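Local coordinates for uncharacterized LolA superfamily protein NE2245 (Nitrosomonas europaea ATCC 19718, PDB 3BUU) that is of unknown function but resembles the periplasmic carrier LolA and may bind lipoproteins or other acylated molecules, at residues A[171-177]-A[190-196]; A[97-101]-A[199-205]; A[144-150]-A[160-166]; A[15-19]-A[155-159]. One frame throughout, in Å; residues are numbered along the deposited sequence.

Contact 1 of 4, residues A[171-177]-A[190-196]; sequences LKTSRYE and RIIMEDA
R175 and I192 face each other mid-way along an antiparallel strand pair, segments 171-177 and 190-195 running with 159° between their directions and their axes approaching to 4.6 Å. T173-E194, R175-I192 and E177-R190 are the hydrogen-bonded pairs, with R175 N 2.9 Å from I192 O. S174-M193 and Y176-I191 are non-hydrogen-bonded pairs between them. At the far end L171 and K172 both face F163 of the next strand, a classic beta bulge, and A196 N still gives a bond of 2.9 Å to L171 O.

On the face that carries T173, R175 and E177, I192 is the apolar floor under a charged row. The R175 chain bends at chi3 (-51°), which lays the guanidinium over I192, its NH2 3.5 Å from I192 CG2. In the guanidinium plane, R175 NE meets E177 OE2 at 3.1 Å in a salt bridge, coming to that carboxylate from 42° above its plane. The same carboxylate rests on I192, CD1 of which lies 3.4 Å from E177 CD. Also near the guanidinium plane, E194 OE1, in one of two deposited conformers, makes a long and doubtful bridge of 3.8 Å to R175 NH1. A water 2.8 Å from T173 OG1 donates to E194 O.

On the other face, the extended K172 chain passes M193 and carries NZ to D105, the Q100 carbonyl and the Y144 hydroxyl, while R20 at the end of helix 9-20 touches Y176 and I191. This is the long beta hairpin 170-182/185-195, part of the strongly curved antiparallel sheet of the LolA superfamily.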
# COMPACT_ATOMS: atom_id res chain seq x y z
N LEU A 171 11.63 8.92 5.65
CA LEU A 171 10.55 9.75 5.14
C LEU A 171 9.26 9.63 5.93
O LEU A 171 8.58 10.63 6.15
CB LEU A 171 10.27 9.41 3.71
CG LEU A 171 11.42 9.73 2.76
CD1 LEU A 171 11.02 9.34 1.32
CD2 LEU A 171 11.84 11.20 2.84
N LYS A 172 8.92 8.41 6.35
CA LYS A 172 7.66 8.21 7.04
C LYS A 172 7.71 6.85 7.69
O LYS A 172 8.59 6.05 7.42
CB LYS A 172 6.45 8.35 6.10
CG LYS A 172 6.36 7.30 5.04
CD LYS A 172 5.23 7.51 4.04
CE LYS A 172 5.03 6.31 3.12
NZ LYS A 172 4.07 6.64 2.04
N THR A 173 6.75 6.62 8.57
CA THR A 173 6.62 5.37 9.26
C THR A 173 5.18 4.90 9.15
O THR A 173 4.27 5.69 8.93
CB THR A 173 6.98 5.53 10.75
OG1 THR A 173 6.12 6.50 11.34
CG2 THR A 173 8.42 5.95 10.95
N SER A 174 4.97 3.59 9.25
CA SER A 174 3.63 3.05 9.29
C SER A 174 3.50 2.09 10.46
O SER A 174 4.48 1.52 10.93
CB SER A 174 3.26 2.36 8.00
OG SER A 174 4.07 1.22 7.86
N ARG A 175 2.27 1.93 10.91
CA ARG A 175 1.89 0.94 11.91
C ARG A 175 0.65 0.20 11.40
O ARG A 175 -0.24 0.79 10.81
CB ARG A 175 1.47 1.65 13.22
CG ARG A 175 2.51 2.47 13.86
CD ARG A 175 2.01 2.94 15.23
NE ARG A 175 0.68 3.58 15.34
CZ ARG A 175 0.45 4.88 15.14
NH1 ARG A 175 1.42 5.69 14.73
NH2 ARG A 175 -0.76 5.37 15.33
N TYR A 176 0.63 -1.11 11.68
CA TYR A 176 -0.47 -1.98 11.27
C TYR A 176 -1.33 -2.25 12.50
O TYR A 176 -0.82 -2.74 13.50
CB TYR A 176 0.12 -3.29 10.77
CG TYR A 176 0.93 -3.18 9.51
CD1 TYR A 176 0.35 -3.45 8.27
CD2 TYR A 176 2.28 -2.81 9.55
CE1 TYR A 176 1.07 -3.40 7.12
CE2 TYR A 176 2.99 -2.74 8.39
CZ TYR A 176 2.41 -3.03 7.17
OH TYR A 176 3.15 -2.94 6.00
N GLU A 177 -2.64 -2.05 12.38
CA GLU A 177 -3.52 -2.14 13.53
C GLU A 177 -4.87 -2.77 13.15
O GLU A 177 -5.18 -2.99 11.98
CB GLU A 177 -3.72 -0.76 14.17
CG GLU A 177 -2.41 -0.21 14.74
CD GLU A 177 -2.50 0.96 15.66
OE1 GLU A 177 -3.62 1.44 15.88
OE2 GLU A 177 -1.42 1.42 16.12
N ARG A 190 -6.41 -1.42 9.66
CA ARG A 190 -6.01 -0.05 9.74
C ARG A 190 -4.51 0.05 9.56
O ARG A 190 -3.74 -0.73 10.16
CB ARG A 190 -6.41 0.53 11.09
CG ARG A 190 -5.89 1.94 11.29
CD ARG A 190 -6.50 2.55 12.53
NE ARG A 190 -7.83 3.01 12.20
CZ ARG A 190 -8.49 3.94 12.89
NH1 ARG A 190 -7.99 4.42 14.02
NH2 ARG A 190 -9.66 4.36 12.44
N ILE A 191 -4.08 0.99 8.74
CA ILE A 191 -2.67 1.33 8.72
C ILE A 191 -2.57 2.81 8.97
O ILE A 191 -3.34 3.60 8.43
CB ILE A 191 -1.96 0.96 7.39
CG1 ILE A 191 -1.94 -0.55 7.14
CG2 ILE A 191 -0.52 1.49 7.41
CD1 ILE A 191 -1.55 -0.92 5.70
N ILE A 192 -1.63 3.18 9.83
CA ILE A 192 -1.37 4.60 10.14
C ILE A 192 -0.03 4.98 9.59
O ILE A 192 0.95 4.35 9.94
CB ILE A 192 -1.44 4.84 11.65
CG1 ILE A 192 -2.78 4.31 12.23
CG2 ILE A 192 -1.25 6.32 11.97
CD1 ILE A 192 -2.60 2.99 12.90
N MSE A 193 -0.01 5.98 8.74
CA MSE A 193 1.22 6.47 8.10
C MSE A 193 1.52 7.86 8.59
O MSE A 193 0.70 8.76 8.43
CB MSE A 193 1.14 6.46 6.57
CG MSE A 193 1.08 5.03 6.00
SE MSE A 193 1.35 4.95 4.10
CE MSE A 193 1.35 3.08 4.06
N GLU A 194 2.71 8.02 9.18
CA GLU A 194 3.09 9.25 9.86
C GLU A 194 4.28 9.86 9.11
O GLU A 194 5.25 9.16 8.79
CB GLU A 194 3.47 8.88 11.30
CG GLU A 194 3.91 10.04 12.20
CD GLU A 194 4.35 9.56 13.60
OE1 GLU A 194 3.91 8.45 13.98
OE2 GLU A 194 5.11 10.25 14.32
N ASP A 195 4.22 11.16 8.83
CA ASP A 195 5.37 11.87 8.27
C ASP A 195 6.51 11.85 9.28
O ASP A 195 6.28 12.14 10.45
CB ASP A 195 4.98 13.31 7.98
CG ASP A 195 6.00 14.02 7.10
OD1 ASP A 195 7.07 13.47 6.74
OD2 ASP A 195 5.73 15.19 6.79
N ALA A 196 7.72 11.53 8.81
CA ALA A 196 8.92 11.62 9.64
C ALA A 196 9.59 12.98 9.56
O ALA A 196 10.50 13.24 10.31
CB ALA A 196 9.92 10.54 9.31
O HOH W 1 7.35 8.96 11.26
O HOH W 2 3.03 5.17 12.05

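Contact 2 of 4, residues A[97-101]-A[199-205]; sequences LTGQV and SGEVSVL
Q100 is gripped by the other segment at two points, its backbone by S203 and its side-chain amide by E201. The backbone bond is nearly straight: Q100 N stands 2.9 Å from S203 OG, with 175° at the hydrogen. The serine oxygen also bonds T34 OG1, so one buried hydroxyl ties strand 202-212 to both the turn and strand 26-36. Further out, the Q100 chain bends at chi2 (-63°) and swings its amide across E201, with Q100 CG 3.9 Å from E201 CB. Q100 NE2 then gives a hydrogen bond of 2.9 Å to E201 OE1. The acceptor lies in the amide plane, but the two flat groups are turned 70° against each other, and the N-H reaches the carboxylate from above its plane.

What presents Q100 this way is a type II' beta turn from T98 to V101, with G99 at its second position and V101 N bonded back to T98 O. L97 and T98 both face V101, a classic beta bulge just where the chain rounds a corner. The turn lies against the start of strand 202-212, which runs between strands 26-36 and 185-195.

E201 itself is placed by an ST turn: its backbone N donates to S199 OG at 3.0 Å, and that hydroxyl is also bonded to D195. Past the polar part, V101 and L205 meet tip to tip, CG2 of V101 being 3.8 Å from CD1 of L205. V101 CG2 also touches S203 CB at 3.9 Å, and both I32 and I106 pack on this valine-leucine pair.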
# COMPACT_ATOMS: atom_id res chain seq x y z
N LEU A 97 -0.26 9.92 -3.55
CA LEU A 97 -1.69 9.75 -3.74
C LEU A 97 -2.40 10.87 -2.98
O LEU A 97 -2.96 11.78 -3.59
CB LEU A 97 -2.11 8.34 -3.30
CG LEU A 97 -3.59 8.05 -3.48
CD1 LEU A 97 -3.95 7.81 -4.93
CD2 LEU A 97 -3.95 6.89 -2.61
N THR A 98 -2.39 10.78 -1.66
CA THR A 98 -2.97 11.79 -0.79
C THR A 98 -2.26 11.69 0.55
O THR A 98 -1.87 10.58 0.96
CB THR A 98 -4.49 11.62 -0.67
OG1 THR A 98 -4.99 12.67 0.11
CG2 THR A 98 -4.86 10.32 -0.02
N GLY A 99 -2.08 12.81 1.24
CA GLY A 99 -1.49 12.75 2.56
C GLY A 99 -0.15 12.04 2.54
O GLY A 99 0.69 12.36 1.71
N GLN A 100 0.02 11.12 3.46
CA GLN A 100 1.25 10.37 3.60
C GLN A 100 1.23 9.06 2.83
O GLN A 100 2.04 8.19 3.10
CB GLN A 100 1.50 10.10 5.10
CG GLN A 100 1.79 11.36 5.85
CD GLN A 100 3.04 12.01 5.33
OE1 GLN A 100 4.10 11.41 5.35
NE2 GLN A 100 2.95 13.27 4.89
N VAL A 101 0.31 8.93 1.86
CA VAL A 101 0.12 7.70 1.11
C VAL A 101 0.66 7.86 -0.29
O VAL A 101 0.30 8.82 -0.99
CB VAL A 101 -1.37 7.33 1.09
CG1 VAL A 101 -1.57 5.96 0.44
CG2 VAL A 101 -1.94 7.32 2.53
N SER A 199 5.78 17.96 8.32
CA SER A 199 4.39 18.40 8.02
C SER A 199 3.44 18.20 9.19
O SER A 199 2.37 18.80 9.21
CB SER A 199 3.81 17.70 6.79
OG SER A 199 3.46 16.36 7.11
N GLY A 200 3.73 17.24 10.06
CA GLY A 200 2.80 16.85 11.10
C GLY A 200 1.66 16.00 10.62
O GLY A 200 0.77 15.66 11.40
N GLU A 201 1.66 15.62 9.34
CA GLU A 201 0.57 14.81 8.82
C GLU A 201 0.62 13.39 9.30
O GLU A 201 1.68 12.75 9.31
CB GLU A 201 0.62 14.78 7.31
CG GLU A 201 0.12 16.04 6.66
CD GLU A 201 0.28 15.99 5.15
OE1 GLU A 201 0.58 14.90 4.56
OE2 GLU A 201 0.09 17.06 4.52
N VAL A 202 -0.57 12.88 9.57
CA VAL A 202 -0.80 11.45 9.82
C VAL A 202 -1.98 11.03 8.95
O VAL A 202 -3.04 11.69 8.99
CB VAL A 202 -1.10 11.19 11.30
CG1 VAL A 202 -1.45 9.73 11.52
CG2 VAL A 202 0.09 11.61 12.15
N SER A 203 -1.80 9.98 8.15
CA SER A 203 -2.89 9.41 7.37
C SER A 203 -3.30 8.10 7.95
O SER A 203 -2.46 7.22 8.22
CB SER A 203 -2.43 9.18 5.92
OG SER A 203 -2.08 10.40 5.27
N VAL A 204 -4.60 7.95 8.18
CA VAL A 204 -5.19 6.74 8.73
C VAL A 204 -5.97 6.07 7.61
O VAL A 204 -6.95 6.64 7.09
CB VAL A 204 -6.06 7.03 9.97
CG1 VAL A 204 -6.69 5.76 10.50
CG2 VAL A 204 -5.24 7.74 11.04
N LEU A 205 -5.55 4.86 7.24
CA LEU A 205 -6.16 4.07 6.16
C LEU A 205 -6.97 2.95 6.76
O LEU A 205 -6.41 2.12 7.48
CB LEU A 205 -5.08 3.43 5.26
CG LEU A 205 -4.19 4.37 4.47
CD1 LEU A 205 -3.11 5.00 5.34
CD2 LEU A 205 -3.56 3.63 3.35

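Contact 3 of 4, residues A[144-150]-A[160-166]; sequences YQKVLLW and KAEFYSV
The W150 indole carries the K160 chain across one face: K160 CE stands 3.4 Å from the centroid of the W150 five-membered ring. The K160 first torsion (chi1 73°) sets CG between the backbone N and carbonyl carbon, and the extended chain then passes obliquely over the indole, leaving NZ over the same face, 4.5 Å from that centroid. The E162 carboxylate approaches the six-membered ring obliquely, E162 CD being 3.6 Å from W150 CH2, its plane turned 61° from the ring. The Y164 ring is roofed likewise by K146, with NZ 4.5 Å from its centroid and almost on the ring normal, while the K146 carbonyl oxygen lies in plane at the ring edge. On the reverse face of the hairpin, F163 CD1 sits over the centre of the Y144 ring, 3.3 Å from its CE2, the planes inclined at 49°.

L148 and E162 form the central hydrogen-bonded pair, E162 N being 2.8 Å from L148 O. Where the strands part, a water bridges Q145 N and Y164 O.

Two cation-pi contacts and a neighbouring carboxylate therefore line one face. Y164 OH donates to E162 OE1 at 2.7 Å, which fixes the phenol and probably steadies the negative charge; W150 NE1 is held by E123. K146 N is a buried donor with no partner in the model, which is probably unfavourable.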
# COMPACT_ATOMS: atom_id res chain seq x y z
N TYR A 144 9.51 2.39 -3.12
CA TYR A 144 10.59 2.90 -2.26
C TYR A 144 11.89 2.28 -2.58
O TYR A 144 11.93 1.11 -3.01
CB TYR A 144 10.30 2.61 -0.76
CG TYR A 144 8.96 3.08 -0.35
CD1 TYR A 144 8.73 4.42 -0.06
CD2 TYR A 144 7.88 2.19 -0.30
CE1 TYR A 144 7.45 4.87 0.28
CE2 TYR A 144 6.59 2.62 0.04
CZ TYR A 144 6.40 3.98 0.32
OH TYR A 144 5.16 4.47 0.64
N GLN A 145 12.97 2.99 -2.28
CA GLN A 145 14.27 2.37 -2.43
C GLN A 145 14.63 1.47 -1.26
O GLN A 145 15.39 0.51 -1.43
CB GLN A 145 15.32 3.40 -2.79
CG GLN A 145 15.03 3.95 -4.22
CD GLN A 145 14.85 2.84 -5.27
OE1 GLN A 145 13.70 2.51 -5.68
NE2 GLN A 145 15.96 2.25 -5.69
N LYS A 146 14.14 1.77 -0.08
CA LYS A 146 14.45 1.00 1.10
C LYS A 146 13.29 1.09 2.07
O LYS A 146 12.77 2.17 2.33
CB LYS A 146 15.75 1.54 1.77
CG LYS A 146 16.03 1.03 3.16
CD LYS A 146 17.28 1.75 3.73
CE LYS A 146 17.40 1.55 5.20
NZ LYS A 146 18.71 2.11 5.66
N VAL A 147 12.92 -0.07 2.64
CA VAL A 147 11.92 -0.14 3.70
C VAL A 147 12.51 -1.01 4.81
O VAL A 147 13.11 -2.05 4.50
CB VAL A 147 10.60 -0.78 3.18
CG1 VAL A 147 9.53 -0.82 4.28
CG2 VAL A 147 10.07 0.04 2.00
N LEU A 148 12.33 -0.66 6.08
CA LEU A 148 12.59 -1.58 7.18
C LEU A 148 11.24 -2.01 7.70
O LEU A 148 10.40 -1.18 8.03
CB LEU A 148 13.40 -0.90 8.31
CG LEU A 148 14.78 -0.39 7.93
CD1 LEU A 148 15.48 0.11 9.19
CD2 LEU A 148 15.59 -1.40 7.17
N LEU A 149 11.02 -3.32 7.75
CA LEU A 149 9.74 -3.90 8.14
C LEU A 149 9.93 -4.77 9.38
O LEU A 149 10.74 -5.69 9.37
CB LEU A 149 9.18 -4.75 6.98
CG LEU A 149 7.82 -5.42 7.28
CD1 LEU A 149 6.70 -4.42 7.43
CD2 LEU A 149 7.52 -6.44 6.21
N TRP A 150 9.18 -4.46 10.44
CA TRP A 150 9.15 -5.27 11.65
C TRP A 150 8.06 -6.32 11.51
O TRP A 150 6.89 -5.98 11.26
CB TRP A 150 8.83 -4.39 12.86
CG TRP A 150 9.96 -3.61 13.45
CD1 TRP A 150 10.48 -3.81 14.68
CD2 TRP A 150 10.68 -2.50 12.88
NE1 TRP A 150 11.51 -2.92 14.91
CE2 TRP A 150 11.67 -2.13 13.81
CE3 TRP A 150 10.61 -1.81 11.66
CZ2 TRP A 150 12.55 -1.09 13.60
CZ3 TRP A 150 11.52 -0.75 11.42
CH2 TRP A 150 12.48 -0.41 12.42
N LYS A 160 5.25 -2.76 12.07
CA LYS A 160 5.48 -1.38 11.71
C LYS A 160 6.52 -1.37 10.62
O LYS A 160 7.22 -2.37 10.37
CB LYS A 160 5.93 -0.56 12.94
CG LYS A 160 7.34 -0.82 13.41
CD LYS A 160 7.70 0.01 14.64
CE LYS A 160 9.18 -0.19 15.01
NZ LYS A 160 9.57 0.69 16.14
N ALA A 161 6.64 -0.23 9.96
CA ALA A 161 7.61 -0.04 8.91
C ALA A 161 8.20 1.34 8.97
O ALA A 161 7.59 2.30 9.45
CB ALA A 161 7.01 -0.37 7.56
N GLU A 162 9.40 1.43 8.40
CA GLU A 162 10.08 2.73 8.17
C GLU A 162 10.41 2.81 6.69
O GLU A 162 10.97 1.85 6.13
CB GLU A 162 11.35 2.82 9.02
CG GLU A 162 11.12 2.93 10.52
CD GLU A 162 12.39 2.98 11.31
OE1 GLU A 162 13.46 2.74 10.75
OE2 GLU A 162 12.31 3.22 12.53
N PHE A 163 10.10 3.95 6.07
CA PHE A 163 10.25 4.11 4.62
C PHE A 163 11.33 5.16 4.39
O PHE A 163 11.28 6.23 4.99
CB PHE A 163 8.92 4.59 4.00
CG PHE A 163 7.83 3.62 4.21
CD1 PHE A 163 7.57 2.65 3.23
CD2 PHE A 163 7.07 3.61 5.39
CE1 PHE A 163 6.57 1.70 3.42
CE2 PHE A 163 6.07 2.67 5.59
CZ PHE A 163 5.81 1.73 4.60
N TYR A 164 12.28 4.83 3.51
CA TYR A 164 13.46 5.67 3.29
C TYR A 164 13.51 6.18 1.87
O TYR A 164 12.97 5.54 0.92
CB TYR A 164 14.72 4.84 3.58
CG TYR A 164 14.85 4.59 5.05
CD1 TYR A 164 15.64 5.43 5.87
CD2 TYR A 164 14.19 3.52 5.66
CE1 TYR A 164 15.75 5.23 7.24
CE2 TYR A 164 14.27 3.32 7.06
CZ TYR A 164 15.07 4.18 7.83
OH TYR A 164 15.21 4.08 9.20
N SER A 165 14.16 7.33 1.73
CA SER A 165 14.31 7.98 0.43
C SER A 165 15.34 7.31 -0.41
O SER A 165 16.07 6.44 0.06
CB SER A 165 14.73 9.40 0.66
OG SER A 165 16.11 9.48 0.98
N VAL A 166 15.46 7.79 -1.65
CA VAL A 166 16.44 7.24 -2.59
C VAL A 166 17.88 7.45 -2.11
O VAL A 166 18.80 6.80 -2.62
CB VAL A 166 16.28 7.85 -4.02
CG1 VAL A 166 14.88 7.59 -4.59
CG2 VAL A 166 16.58 9.35 -4.01
O HOH W 3 12.72 5.67 -1.80

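Contact 4 of 4, residues A[15-19]-A[155-159]; sequences KADEI and NFRPY
K15 lies alongside F156, both side chains pointing the same way. K15 CB touches F156 CB at 3.7 Å, and the chain then runs over the phenyl ring until CD stands above its centre, 3.6 Å from the F156 centroid and only 1° off the normal: a clean CH-pi contact. Past CD the lysine bends (chi4 -61°), and NZ ends 5.6 Å from that centroid, at most a weak attraction. The aliphatic part of the lysine does the work here.

One residue on, A16 turns its backbone to the loop, its CA 3.5 Å from F156 O in a CA-H...O contact. Its methyl group lies against the same carbonyl and also touches V151. F156 owes its place to an Asx turn at the tip of the hairpin 146-152/158-164: N155 OD1 accepts from R157 N at 3.1 Å, and F156 between them has positive phi (65°). The helix 9-20 is thus laid across this hairpin's connection, far from it in sequence. D17 faces the other way, where its carboxylate accepts a bond from F111 N and is hydrogen-bonded with T112 OG1, so the same helix turn is anchored to a second loop.

I19, a turn after K15, packs on both the Asx turn and P158. I19 CD1 reaches over the loop backbone, 3.3 Å from N155 O and 3.5 Å from F156 O. The CG2 branch crosses P158 and meets its CD at 3.8 Å. E185 touches I19 from strand 185-195, and R187 of that strand bonds E18 O.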
# COMPACT_ATOMS: atom_id res chain seq x y z
N LYS A 15 5.23 -14.56 4.48
CA LYS A 15 4.24 -14.77 5.54
C LYS A 15 3.60 -13.48 5.95
O LYS A 15 2.37 -13.43 6.16
CB LYS A 15 4.81 -15.54 6.72
CG LYS A 15 5.17 -16.98 6.34
CD LYS A 15 5.97 -17.75 7.35
CE LYS A 15 6.34 -19.12 6.76
NZ LYS A 15 5.13 -19.91 6.43
N ALA A 16 4.38 -12.42 6.08
CA ALA A 16 3.81 -11.12 6.41
C ALA A 16 2.88 -10.62 5.28
O ALA A 16 1.78 -10.10 5.54
CB ALA A 16 4.93 -10.13 6.72
N ASP A 17 3.33 -10.76 4.02
CA ASP A 17 2.47 -10.40 2.89
C ASP A 17 1.14 -11.15 2.89
O ASP A 17 0.10 -10.55 2.60
CB ASP A 17 3.13 -10.73 1.55
CG ASP A 17 4.14 -9.72 1.03
OD1 ASP A 17 4.18 -8.56 1.45
OD2 ASP A 17 4.89 -10.15 0.09
N GLU A 18 1.19 -12.45 3.19
CA GLU A 18 -0.03 -13.25 3.15
C GLU A 18 -0.97 -12.95 4.31
O GLU A 18 -2.16 -13.22 4.19
CB GLU A 18 0.29 -14.71 3.01
CG GLU A 18 0.67 -15.37 4.22
CD GLU A 18 1.09 -16.82 3.99
OE1 GLU A 18 1.11 -17.28 2.82
OE2 GLU A 18 1.40 -17.51 4.96
N ILE A 19 -0.46 -12.37 5.40
CA ILE A 19 -1.31 -11.87 6.46
C ILE A 19 -1.96 -10.55 6.05
O ILE A 19 -3.14 -10.34 6.33
CB ILE A 19 -0.52 -11.79 7.76
CG1 ILE A 19 -0.31 -13.22 8.28
CG2 ILE A 19 -1.20 -10.87 8.77
CD1 ILE A 19 0.76 -13.30 9.35
N ASN A 155 4.01 -14.84 15.16
CA ASN A 155 2.89 -15.13 14.25
C ASN A 155 3.08 -14.47 12.88
O ASN A 155 2.16 -14.52 12.08
CB ASN A 155 1.56 -14.70 14.86
CG ASN A 155 1.54 -13.25 15.25
OD1 ASN A 155 2.42 -12.47 14.88
ND2 ASN A 155 0.55 -12.89 16.04
N PHE A 156 4.25 -13.88 12.61
CA PHE A 156 4.58 -13.28 11.33
C PHE A 156 3.74 -12.08 10.98
O PHE A 156 3.75 -11.63 9.84
CB PHE A 156 4.60 -14.30 10.18
CG PHE A 156 5.58 -15.41 10.43
CD1 PHE A 156 6.94 -15.25 10.16
CD2 PHE A 156 5.13 -16.62 10.94
CE1 PHE A 156 7.86 -16.27 10.40
CE2 PHE A 156 6.03 -17.66 11.18
CZ PHE A 156 7.38 -17.50 10.91
N ARG A 157 3.03 -11.52 11.96
CA ARG A 157 2.24 -10.33 11.64
C ARG A 157 3.14 -9.14 11.34
O ARG A 157 4.10 -8.88 12.07
CB ARG A 157 1.34 -9.93 12.78
CG ARG A 157 0.11 -10.75 12.94
CD ARG A 157 -0.69 -10.21 14.09
NE ARG A 157 -1.78 -11.10 14.32
CZ ARG A 157 -2.72 -10.84 15.20
NH1 ARG A 157 -2.63 -9.74 15.93
NH2 ARG A 157 -3.72 -11.68 15.35
N PRO A 158 2.77 -8.34 10.33
CA PRO A 158 3.48 -7.05 10.19
C PRO A 158 3.14 -6.18 11.39
O PRO A 158 1.97 -6.10 11.81
CB PRO A 158 2.92 -6.51 8.86
CG PRO A 158 1.54 -7.11 8.75
CD PRO A 158 1.65 -8.48 9.38
N TYR A 159 4.15 -5.45 11.87
CA TYR A 159 3.99 -4.61 13.04
C TYR A 159 4.13 -3.14 12.69
O TYR A 159 3.24 -2.35 12.99
CB TYR A 159 5.01 -5.04 14.11
CG TYR A 159 5.10 -4.15 15.31
CD1 TYR A 159 4.01 -3.91 16.12
CD2 TYR A 159 6.30 -3.55 15.64
CE1 TYR A 159 4.11 -3.09 17.23
CE2 TYR A 159 6.41 -2.73 16.73
CZ TYR A 159 5.33 -2.52 17.52
OH TYR A 159 5.41 -1.68 18.61

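In the fold
Contacts 3, 1 and 2 follow one another across consecutive strands of the curved sheet. The centres of contacts 1 and 3 are 11 Å apart, those of contacts 1 and 2 only 8 Å. Each junction is a strand seam: F163 O takes L171 N at 2.8 Å between contacts 3 and 1, and S203 O takes M193 N at 2.8 Å between contacts 1 and 2. K172 links all three, reaching both the Q100 turn and Y144. Contact 4 lies at the tip of the hairpin of contact 3, where W150 O and Y159 N lie 2.9 Å apart; its centre is about 16 Å from those of contacts 1 and 3 and 23 Å from that of contact 2, which it does not touch.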